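Side-chain contacts in inactive glucansucrase (Lactobacillus reuteri, PDB 5JBD), which is an inactive glucansucrase of glycosyl hydrolase family 70, in the TIM-barrel clan, with a bound calcium ion: residues K90-Q93 / A94-I97; V139-Q142 / S143-A146; Y444-P447 / A448-I452; M490-R493 / K494-S498. All coordinates share one frame; numbering follows the deposited sequence.

Interaction 1: residues K90-Q93 / A94-I97; sequences KDVQ and AQFI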
loop_
_atom_site.group_PDB
_atom_site.type_symbol
_atom_site.label_atom_id
_atom_site.label_comp_id
_atom_site.label_asym_id
_atom_site.label_seq_id
_atom_site.Cartn_x
_atom_site.Cartn_y
_atom_site.Cartn_z
ATOM N N LYS A 90 -28.589 -24.008 20.918
ATOM C CA LYS A 90 -29.731 -24.795 20.419
ATOM C C LYS A 90 -30.215 -24.270 19.059
ATOM O O LYS A 90 -30.569 -25.054 18.163
ATOM C CB LYS A 90 -30.898 -24.761 21.414
ATOM C CG LYS A 90 -30.851 -25.808 22.514
ATOM C CD LYS A 90 -32.082 -25.725 23.392
ATOM C CE LYS A 90 -31.796 -25.956 24.911
ATOM N NZ LYS A 90 -30.902 -27.108 25.221
ATOM N N ASP A 91 -30.223 -22.946 18.926
ATOM C CA ASP A 91 -30.599 -22.267 17.684
ATOM C C ASP A 91 -29.794 -22.820 16.493
ATOM O O ASP A 91 -30.368 -23.265 15.504
ATOM C CB ASP A 91 -30.382 -20.744 17.853
ATOM C CG ASP A 91 -30.785 -19.924 16.621
ATOM O OD1 ASP A 91 -31.646 -20.362 15.826
ATOM O OD2 ASP A 91 -30.234 -18.813 16.467
ATOM N N VAL A 92 -28.473 -22.811 16.628
ATOM C CA VAL A 92 -27.562 -23.226 15.553
ATOM C C VAL A 92 -27.624 -24.743 15.325
ATOM O O VAL A 92 -27.522 -25.204 14.191
ATOM C CB VAL A 92 -26.109 -22.727 15.816
ATOM C CG1 VAL A 92 -25.134 -23.224 14.746
ATOM C CG2 VAL A 92 -26.083 -21.197 15.879
ATOM N N GLN A 93 -27.831 -25.508 16.395
ATOM C CA GLN A 93 -28.047 -26.945 16.287
ATOM C C GLN A 93 -29.250 -27.240 15.395
ATOM O O GLN A 93 -29.173 -28.069 14.480
ATOM C CB GLN A 93 -28.238 -27.568 17.681
ATOM C CG GLN A 93 -28.445 -29.084 17.701
ATOM C CD GLN A 93 -28.702 -29.633 19.094
ATOM O OE1 GLN A 93 -29.025 -28.889 20.002
ATOM N NE2 GLN A 93 -28.561 -30.942 19.260
ATOM N N ALA A 94 -30.362 -26.565 15.668
ATOM C CA ALA A 94 -31.575 -26.744 14.869
ATOM C C ALA A 94 -31.331 -26.292 13.431
ATOM O O ALA A 94 -31.785 -26.960 12.504
ATOM C CB ALA A 94 -32.757 -26.010 15.488
ATOM N N GLN A 95 -30.571 -25.207 13.245
ATOM C CA GLN A 95 -30.178 -24.771 11.894
ATOM C C GLN A 95 -29.333 -25.804 11.154
ATOM O O GLN A 95 -29.553 -26.047 9.965
ATOM C CB GLN A 95 -29.402 -23.460 11.913
ATOM C CG GLN A 95 -30.196 -22.204 12.246
ATOM C CD GLN A 95 -29.285 -20.995 12.301
ATOM O OE1 GLN A 95 -28.597 -20.690 11.333
ATOM N NE2 GLN A 95 -29.247 -20.322 13.446
ATOM N N PHE A 96 -28.383 -26.418 11.859
ATOM C CA PHE A 96 -27.557 -27.480 11.273
ATOM C C PHE A 96 -28.412 -28.631 10.762
ATOM O O PHE A 96 -28.235 -29.088 9.631
ATOM C CB PHE A 96 -26.531 -27.992 12.284
ATOM C CG PHE A 96 -25.672 -29.102 11.761
ATOM C CD1 PHE A 96 -24.557 -28.820 10.973
ATOM C CD2 PHE A 96 -25.957 -30.424 12.061
ATOM C CE1 PHE A 96 -23.755 -29.836 10.489
ATOM C CE2 PHE A 96 -25.162 -31.452 11.569
ATOM C CZ PHE A 96 -24.058 -31.155 10.784
ATOM N N ILE A 97 -29.348 -29.079 11.591
ATOM C CA ILE A 97 -30.242 -30.193 11.249
ATOM C C ILE A 97 -31.081 -29.856 10.011
ATOM O O ILE A 97 -31.105 -30.629 9.042
ATOM C CB ILE A 97 -31.127 -30.605 12.464
ATOM C CG1 ILE A 97 -30.248 -31.209 13.574
ATOM C CG2 ILE A 97 -32.203 -31.614 12.056
ATOM C CD1 ILE A 97 -30.900 -31.269 14.946
#

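Interaction 2: residues V139-Q142 / S143-A146; sequences VIEQ and SIAA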
loop_
_atom_site.group_PDB
_atom_site.type_symbol
_atom_site.label_atom_id
_atom_site.label_comp_id
_atom_site.label_asym_id
_atom_site.label_seq_id
_atom_site.Cartn_x
_atom_site.Cartn_y
_atom_site.Cartn_z
ATOM N N VAL A 139 -27.148 -40.783 9.151
ATOM C CA VAL A 139 -27.443 -40.442 7.749
ATOM C C VAL A 139 -26.210 -39.824 7.075
ATOM O O VAL A 139 -25.915 -40.144 5.935
ATOM C CB VAL A 139 -28.697 -39.534 7.636
ATOM C CG1 VAL A 139 -28.916 -39.048 6.202
ATOM C CG2 VAL A 139 -29.937 -40.284 8.138
ATOM N N ILE A 140 -25.464 -39.002 7.806
ATOM C CA ILE A 140 -24.185 -38.460 7.309
ATOM C C ILE A 140 -23.178 -39.598 7.026
ATOM O O ILE A 140 -22.498 -39.574 5.998
ATOM C CB ILE A 140 -23.595 -37.402 8.268
ATOM C CG1 ILE A 140 -24.426 -36.121 8.192
ATOM C CG2 ILE A 140 -22.145 -37.057 7.914
ATOM C CD1 ILE A 140 -24.080 -35.088 9.236
ATOM N N GLU A 141 -23.067 -40.564 7.936
ATOM C CA GLU A 141 -22.141 -41.695 7.746
ATOM C C GLU A 141 -22.548 -42.572 6.556
ATOM O O GLU A 141 -21.697 -43.120 5.857
ATOM C CB GLU A 141 -22.041 -42.542 9.024
ATOM C CG GLU A 141 -21.372 -41.833 10.207
ATOM C CD GLU A 141 -19.915 -41.476 9.969
ATOM O OE1 GLU A 141 -19.235 -42.162 9.180
ATOM O OE2 GLU A 141 -19.424 -40.505 10.588
ATOM N N GLN A 142 -23.850 -42.704 6.319
ATOM C CA GLN A 142 -24.323 -43.360 5.097
ATOM C C GLN A 142 -23.855 -42.602 3.852
ATOM O O GLN A 142 -23.415 -43.221 2.880
ATOM C CB GLN A 142 -25.834 -43.470 5.087
ATOM C CG GLN A 142 -26.395 -44.428 6.104
ATOM C CD GLN A 142 -27.874 -44.121 6.352
ATOM O OE1 GLN A 142 -28.546 -43.476 5.524
ATOM N NE2 GLN A 142 -28.373 -44.524 7.508
ATOM N N SER A 143 -23.934 -41.270 3.896
ATOM C CA SER A 143 -23.477 -40.432 2.788
ATOM C C SER A 143 -21.956 -40.519 2.566
ATOM O O SER A 143 -21.511 -40.650 1.431
ATOM C CB SER A 143 -23.936 -38.979 2.986
ATOM O OG SER A 143 -23.506 -38.144 1.923
ATOM N N ILE A 144 -21.179 -40.501 3.643
ATOM C CA ILE A 144 -19.725 -40.695 3.571
ATOM C C ILE A 144 -19.384 -42.040 2.901
ATOM O O ILE A 144 -18.500 -42.095 2.052
ATOM C CB ILE A 144 -19.065 -40.614 4.978
ATOM C CG1 ILE A 144 -19.163 -39.193 5.539
ATOM C CG2 ILE A 144 -17.597 -41.049 4.936
ATOM C CD1 ILE A 144 -18.852 -39.072 7.018
ATOM N N ALA A 145 -20.094 -43.102 3.290
ATOM C CA ALA A 145 -19.912 -44.446 2.704
ATOM C C ALA A 145 -20.260 -44.494 1.212
ATOM O O ALA A 145 -19.522 -45.087 0.424
ATOM C CB ALA A 145 -20.736 -45.471 3.449
ATOM N N ALA A 146 -21.359 -43.838 0.831
ATOM C CA ALA A 146 -21.769 -43.759 -0.569
ATOM C C ALA A 146 -20.754 -42.984 -1.399
ATOM O O ALA A 146 -20.422 -43.400 -2.503
ATOM C CB ALA A 146 -23.152 -43.137 -0.694
#

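Interaction 3: residues Y444-P447 / A448-I452; sequences YNVP and AQYAI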
loop_
_atom_site.group_PDB
_atom_site.type_symbol
_atom_site.label_atom_id
_atom_site.label_comp_id
_atom_site.label_asym_id
_atom_site.label_seq_id
_atom_site.Cartn_x
_atom_site.Cartn_y
_atom_site.Cartn_z
ATOM N N TYR A 444 -8.337 16.249 -16.862
ATOM C CA TYR A 444 -8.069 17.257 -17.886
ATOM C C TYR A 444 -6.640 17.801 -17.730
ATOM O O TYR A 444 -6.048 17.722 -16.652
ATOM C CB TYR A 444 -9.064 18.409 -17.766
ATOM C CG TYR A 444 -10.475 18.098 -18.234
ATOM C CD1 TYR A 444 -11.317 17.266 -17.496
ATOM C CD2 TYR A 444 -10.960 18.635 -19.413
ATOM C CE1 TYR A 444 -12.600 16.964 -17.938
ATOM C CE2 TYR A 444 -12.247 18.355 -19.860
ATOM C CZ TYR A 444 -13.060 17.516 -19.121
ATOM O OH TYR A 444 -14.344 17.238 -19.572
ATOM N N ASN A 445 -6.106 18.344 -18.816
ATOM C CA ASN A 445 -4.846 19.088 -18.808
ATOM C C ASN A 445 -3.640 18.337 -18.243
ATOM O O ASN A 445 -2.838 18.918 -17.499
ATOM C CB ASN A 445 -5.035 20.422 -18.039
ATOM C CG ASN A 445 -5.791 21.469 -18.838
ATOM O OD1 ASN A 445 -5.400 21.860 -19.960
ATOM N ND2 ASN A 445 -6.847 21.986 -18.242
ATOM N N VAL A 446 -3.489 17.058 -18.592
ATOM C CA VAL A 446 -2.365 16.274 -18.070
ATOM C C VAL A 446 -1.005 16.873 -18.489
ATOM O O VAL A 446 -0.106 17.021 -17.638
ATOM C CB VAL A 446 -2.494 14.766 -18.401
ATOM C CG1 VAL A 446 -1.241 13.996 -17.985
ATOM C CG2 VAL A 446 -3.708 14.191 -17.671
ATOM N N PRO A 447 -0.852 17.254 -19.770
ATOM C CA PRO A 447 0.406 17.892 -20.174
ATOM C C PRO A 447 0.757 19.157 -19.380
ATOM O O PRO A 447 1.904 19.305 -18.954
ATOM C CB PRO A 447 0.181 18.214 -21.647
ATOM C CG PRO A 447 -0.759 17.152 -22.113
ATOM C CD PRO A 447 -1.702 16.973 -20.940
ATOM N N ALA A 448 -0.222 20.021 -19.139
ATOM C CA ALA A 448 0.021 21.233 -18.340
ATOM C C ALA A 448 0.342 20.915 -16.870
ATOM O O ALA A 448 1.171 21.598 -16.255
ATOM C CB ALA A 448 -1.164 22.205 -18.455
ATOM N N GLN A 449 -0.316 19.911 -16.295
ATOM C CA GLN A 449 0.004 19.498 -14.938
ATOM C C GLN A 449 1.481 19.127 -14.857
ATOM O O GLN A 449 2.183 19.585 -13.947
ATOM C CB GLN A 449 -0.880 18.353 -14.455
ATOM C CG GLN A 449 -2.316 18.785 -14.187
ATOM C CD GLN A 449 -3.185 17.685 -13.605
ATOM O OE1 GLN A 449 -2.883 17.134 -12.541
ATOM N NE2 GLN A 449 -4.288 17.373 -14.289
ATOM N N TYR A 450 1.956 18.339 -15.831
ATOM C CA TYR A 450 3.382 17.986 -15.893
ATOM C C TYR A 450 4.308 19.166 -16.191
ATOM O O TYR A 450 5.438 19.214 -15.688
ATOM C CB TYR A 450 3.636 16.842 -16.902
ATOM C CG TYR A 450 3.512 15.476 -16.278
ATOM C CD1 TYR A 450 4.553 14.955 -15.507
ATOM C CD2 TYR A 450 2.349 14.707 -16.425
ATOM C CE1 TYR A 450 4.446 13.705 -14.911
ATOM C CE2 TYR A 450 2.233 13.455 -15.827
ATOM C CZ TYR A 450 3.280 12.955 -15.074
ATOM O OH TYR A 450 3.185 11.724 -14.464
ATOM N N ALA A 451 3.864 20.098 -17.028
ATOM C CA ALA A 451 4.679 21.280 -17.344
ATOM C C ALA A 451 4.954 22.114 -16.087
ATOM O O ALA A 451 6.069 22.623 -15.915
ATOM C CB ALA A 451 4.014 22.132 -18.402
ATOM N N ILE A 452 3.950 22.228 -15.218
ATOM C CA ILE A 452 4.108 22.885 -13.924
ATOM C C ILE A 452 5.021 22.058 -13.012
ATOM O O ILE A 452 6.013 22.579 -12.479
ATOM C CB ILE A 452 2.728 23.140 -13.237
ATOM C CG1 ILE A 452 1.889 24.163 -14.024
ATOM C CG2 ILE A 452 2.894 23.559 -11.778
ATOM C CD1 ILE A 452 2.417 25.593 -14.004
HETATM O O HOH W 1 -2.327 20.550 -20.852
#

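Interaction 4: residues M490-R493 / K494-S498; sequences MRAR and KQFVS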
loop_
_atom_site.group_PDB
_atom_site.type_symbol
_atom_site.label_atom_id
_atom_site.label_comp_id
_atom_site.label_asym_id
_atom_site.label_seq_id
_atom_site.Cartn_x
_atom_site.Cartn_y
_atom_site.Cartn_z
ATOM N N MET A 490 10.377 16.302 -19.970
ATOM C CA MET A 490 11.419 15.641 -19.165
ATOM C C MET A 490 12.824 15.946 -19.703
ATOM O O MET A 490 13.704 16.360 -18.942
ATOM C CB MET A 490 11.160 14.137 -19.098
ATOM C CG MET A 490 9.972 13.753 -18.234
ATOM S SD MET A 490 9.519 12.017 -18.427
ATOM C CE MET A 490 10.776 11.219 -17.423
ATOM N N ARG A 491 13.011 15.818 -21.020
ATOM C CA ARG A 491 14.302 16.119 -21.648
ATOM C C ARG A 491 14.647 17.606 -21.521
ATOM O O ARG A 491 15.796 17.958 -21.227
ATOM C CB ARG A 491 14.319 15.729 -23.131
ATOM C CG ARG A 491 14.332 14.237 -23.410
ATOM C CD ARG A 491 14.224 13.960 -24.906
ATOM N NE ARG A 491 13.656 12.631 -25.162
ATOM C CZ ARG A 491 14.350 11.522 -25.440
ATOM N NH1 ARG A 491 15.679 11.537 -25.520
ATOM N NH2 ARG A 491 13.703 10.368 -25.642
ATOM N N ALA A 492 13.659 18.477 -21.764
ATOM C CA ALA A 492 13.864 19.921 -21.626
ATOM C C ALA A 492 14.254 20.323 -20.194
ATOM O O ALA A 492 15.079 21.227 -19.997
ATOM C CB ALA A 492 12.622 20.688 -22.086
ATOM N N ARG A 493 13.667 19.657 -19.200
ATOM C CA ARG A 493 13.999 19.946 -17.809
ATOM C C ARG A 493 15.503 19.807 -17.562
ATOM O O ARG A 493 16.123 20.698 -16.951
ATOM C CB ARG A 493 13.241 19.047 -16.851
ATOM C CG ARG A 493 13.456 19.417 -15.381
ATOM C CD ARG A 493 12.674 18.489 -14.467
ATOM N NE ARG A 493 12.608 18.995 -13.105
ATOM C CZ ARG A 493 13.440 18.681 -12.108
ATOM N NH1 ARG A 493 14.464 17.839 -12.287
ATOM N NH2 ARG A 493 13.246 19.244 -10.919
ATOM N N LYS A 494 16.078 18.686 -18.002
ATOM C CA LYS A 494 17.495 18.427 -17.792
ATOM C C LYS A 494 18.366 19.494 -18.470
ATOM O O LYS A 494 19.396 19.892 -17.928
ATOM C CB LYS A 494 17.882 17.011 -18.269
ATOM C CG LYS A 494 19.344 16.675 -18.027
ATOM C CD LYS A 494 19.721 15.272 -18.485
ATOM C CE LYS A 494 21.171 14.993 -18.115
ATOM N NZ LYS A 494 21.591 13.609 -18.465
ATOM N N GLN A 495 17.943 19.951 -19.643
ATOM C CA GLN A 495 18.700 20.952 -20.392
ATOM C C GLN A 495 18.570 22.383 -19.865
ATOM O O GLN A 495 19.511 23.166 -20.002
ATOM C CB GLN A 495 18.293 20.946 -21.877
ATOM C CG GLN A 495 18.514 19.641 -22.624
ATOM C CD GLN A 495 18.092 19.766 -24.078
ATOM O OE1 GLN A 495 16.940 20.067 -24.379
ATOM N NE2 GLN A 495 19.031 19.578 -24.980
ATOM N N PHE A 496 17.409 22.734 -19.303
ATOM C CA PHE A 496 17.062 24.139 -19.118
ATOM C C PHE A 496 16.634 24.597 -17.726
ATOM O O PHE A 496 16.829 25.765 -17.405
ATOM C CB PHE A 496 15.965 24.530 -20.127
ATOM C CG PHE A 496 16.384 24.410 -21.570
ATOM C CD1 PHE A 496 17.370 25.249 -22.096
ATOM C CD2 PHE A 496 15.764 23.498 -22.414
ATOM C CE1 PHE A 496 17.742 25.150 -23.423
ATOM C CE2 PHE A 496 16.147 23.392 -23.749
ATOM C CZ PHE A 496 17.130 24.218 -24.254
ATOM N N VAL A 497 16.072 23.705 -16.916
ATOM C CA VAL A 497 15.386 24.114 -15.691
ATOM C C VAL A 497 16.369 24.288 -14.521
ATOM O O VAL A 497 16.910 23.312 -13.997
ATOM C CB VAL A 497 14.244 23.139 -15.368
ATOM C CG1 VAL A 497 13.670 23.376 -13.985
ATOM C CG2 VAL A 497 13.165 23.257 -16.425
ATOM N N SER A 498 16.607 25.551 -14.157
ATOM C CA SER A 498 17.456 25.919 -13.023
ATOM C C SER A 498 17.235 27.400 -12.711
ATOM O O SER A 498 16.600 28.097 -13.498
ATOM C CB SER A 498 18.937 25.639 -13.312
ATOM O OG SER A 498 19.755 25.804 -12.161
HETATM O O HOH W 2 17.063 20.356 -14.238
#

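Interaction 1: residues K90-Q93 / A94-I97
Asp91 and Gln95, one helical turn apart near the start of helix 90-101, meet through carboxylate and amide. Gln95 NE2 makes a weak hydrogen bond with Asp91 OD1 at 3.4 Å, while Asp91 OD2 lies almost as close to it, at 3.5 Å. The two flat groups are turned 52° against each other, so the amide does not lie flush with the carboxylate. Asp91 holds its CG opposite the backbone N (chi1 -178°), which bends the carboxylate toward Gln95; Gln95 reaches back to it with CG anti to the carbonyl carbon (chi1 -71°) and an extended chain, its CG resting 3.4 Å from Asp91 O. The same NE2 passes Val92 CG2 at 4.1 Å.

On another side of the helix Ile97 bends back over the preceding turn: its CG1 is 3.4 Å from Gln93 O, and its CD1 approaches Gln93 CG at 4.3 Å. Phe96 instead swings outward to join Trp87, Phe100 and Phe160, meeting the last of these edge to face. Lys90 NZ turns to Thr126, and Ser89 OG takes a hydrogen bond from Val92 N.

The chemistry is that of a lightly tethered, partly exposed pair beside an apolar face: a long, weak amide-carboxylate bond spans the first turn, where the acid's negative charge would probably interact favourably with the helix N-terminus.

Interaction 2: residues V139-Q142 / S143-A146
Val139 O, Ile140 O, Glu141 O and Gln142 O accept hydrogen bonds from Ser143 N, Ile144 N, Ala145 N and Ala146 N in turn, the unbroken i to i+4 pattern of an alpha helix. The four bonds are of nearly equal length. The one from Ile144 N is the shortest of the set, with the nitrogen 2.9 Å from Ile140 O and in the carbonyl plane.

Among the side chains Ile144 does most of the touching. Its first torsion (chi1 -67°) turns CG1 back over the previous turn, to 3.4 Å from Ile140 O, and the chain continues extended. The terminal CD1 has two neighbours: it meets Ile140 CG2 at 4.0 Å in an apolar contact, the two isoleucines crossing at a slant, and it also runs alongside Glu141, the side chains pointing the same way, with Glu141 OE1 3.8 Å from the methyl. Glu141 reaches this place by bending at its second torsion (chi2 -64°), and its charged end is held by a salt bridge from OE2 to Arg80. Gln142 turns elsewhere, giving NE2 to Gln66 O, while Ser143 lays CB 3.4 Å from Ile140 O.

Ile140 and Ile144 both touch Leu153 of the following helix. An i, i+4 apolar pair facing Leu153 fits two helices, 126-147 and 151-162, that follow one another through a short link and pack together as a helical hairpin.

Interaction 3: residues Y444-P447 / A448-I452
Gln449 N bonds Asn445 O at 3.0 Å and opens the i to i+4 series of helix 446-455, continued by Tyr450 N to Val446 O and Ala451 N to Pro447 O; just before it, Asn445 adopts a left-handed backbone conformation.

The side chain of Gln449 extends this pattern backwards. With chi1 at -71° its extended chain runs back past Asn445 O, which CG passes at 3.4 Å. NE2 then donates to Tyr444 O at 3.0 Å. The nitrogen approaches nearly along the C=O axis and the oxygen lies in the amide plane, although the N-H itself is bent, at 136°. Val446 and Tyr450 lie side by side and point the same way: Val446 CG1 sits in the ring plane at the edge, 4.0 Å from Tyr450 CD2. At the far end of the ring, the hydroxyl is hydrogen-bonded to Asp467 OD2 and Tyr464 N. A water accepts from Ala448 N at 2.8 Å and gives a weak bond to Asn445 OD1, which also receives Ser610 N, while Asn445 ND2 binds Leu353 O.

Asn445 occupies the N-cap position without a side-chain capping bond, and at this buried start of the helix it is the water that accepts from Ala448 N. Separately, the amide of Gln449 grips the carbonyl of Tyr444, tying the incoming loop to the helix through a residue of its first turn.

Interaction 4: residues M490-R493 / K494-S498
Arg493 and Val497 cross obliquely where helix 483-496 ends, Arg493 CG lying 3.8 Å from Val497 CB. The arginine runs extended from its first torsion (chi1 -174°) as far as NE, so its aliphatic root is what meets the valine while the guanidinium travels on to Asp648 O, with weaker bonds to Leu454 O and His650 O. Val497 comes in from the C-terminal side: its CB points toward the helix, and its CG2 packs 3.7 Å from Arg493 CA.

In Phe496 a chi1 of -62° leans the ring back toward Ala492. Phe496 CD2 lies 4.2 Å from Ala492 CB, an apolar contact, and 3.4 Å from Ala492 O. Against one face of the ring stands Gln495 CB, 3.6 Å above the plane and displaced toward the rim. Gln495 itself lays CG alongside Arg491 O.

Toward its end the helix is held by long or bent bonds. Those from Lys494 N, Gln495 N and Phe496 N back to the preceding turn are all weak, whereas Val497 N closes firmly on Arg493 O at 3.0 Å, just where the chain leaves helical geometry. A water lies 2.9 Å from that same oxygen of Arg493 and close to Val497 O.

The helix end is wedged among strands: Arg493 rests on Pro461 of strand 460-464, Phe496 on Val617 and Pro618 of strand 612-618, and Ala492 and Val497 on Met537 of strand 537-542.

How the interactions relate
The four contacts form two pairs on opposite sides of the chain's centre. Interactions 1 and 2, with centres 20 Å apart, touch where Phe96 CZ meets Ile140 CD1 at 4.2 Å, joining helices 90-101 and 126-147. Interactions 3 and 4 have centres 16 Å apart and nearest atoms about 6 Å apart; their helices pack nonetheless, since Tyr450 and Ala451 both rest on Leu489, and strand 612-618 lies against both contacts. Between the pairs, centres are 63 to 77 Å apart, and no atoms touch. None of the contacts supplies a ligand to the calcium ion, which is bound by Glu237, Asp243, Asn287 and Asn751.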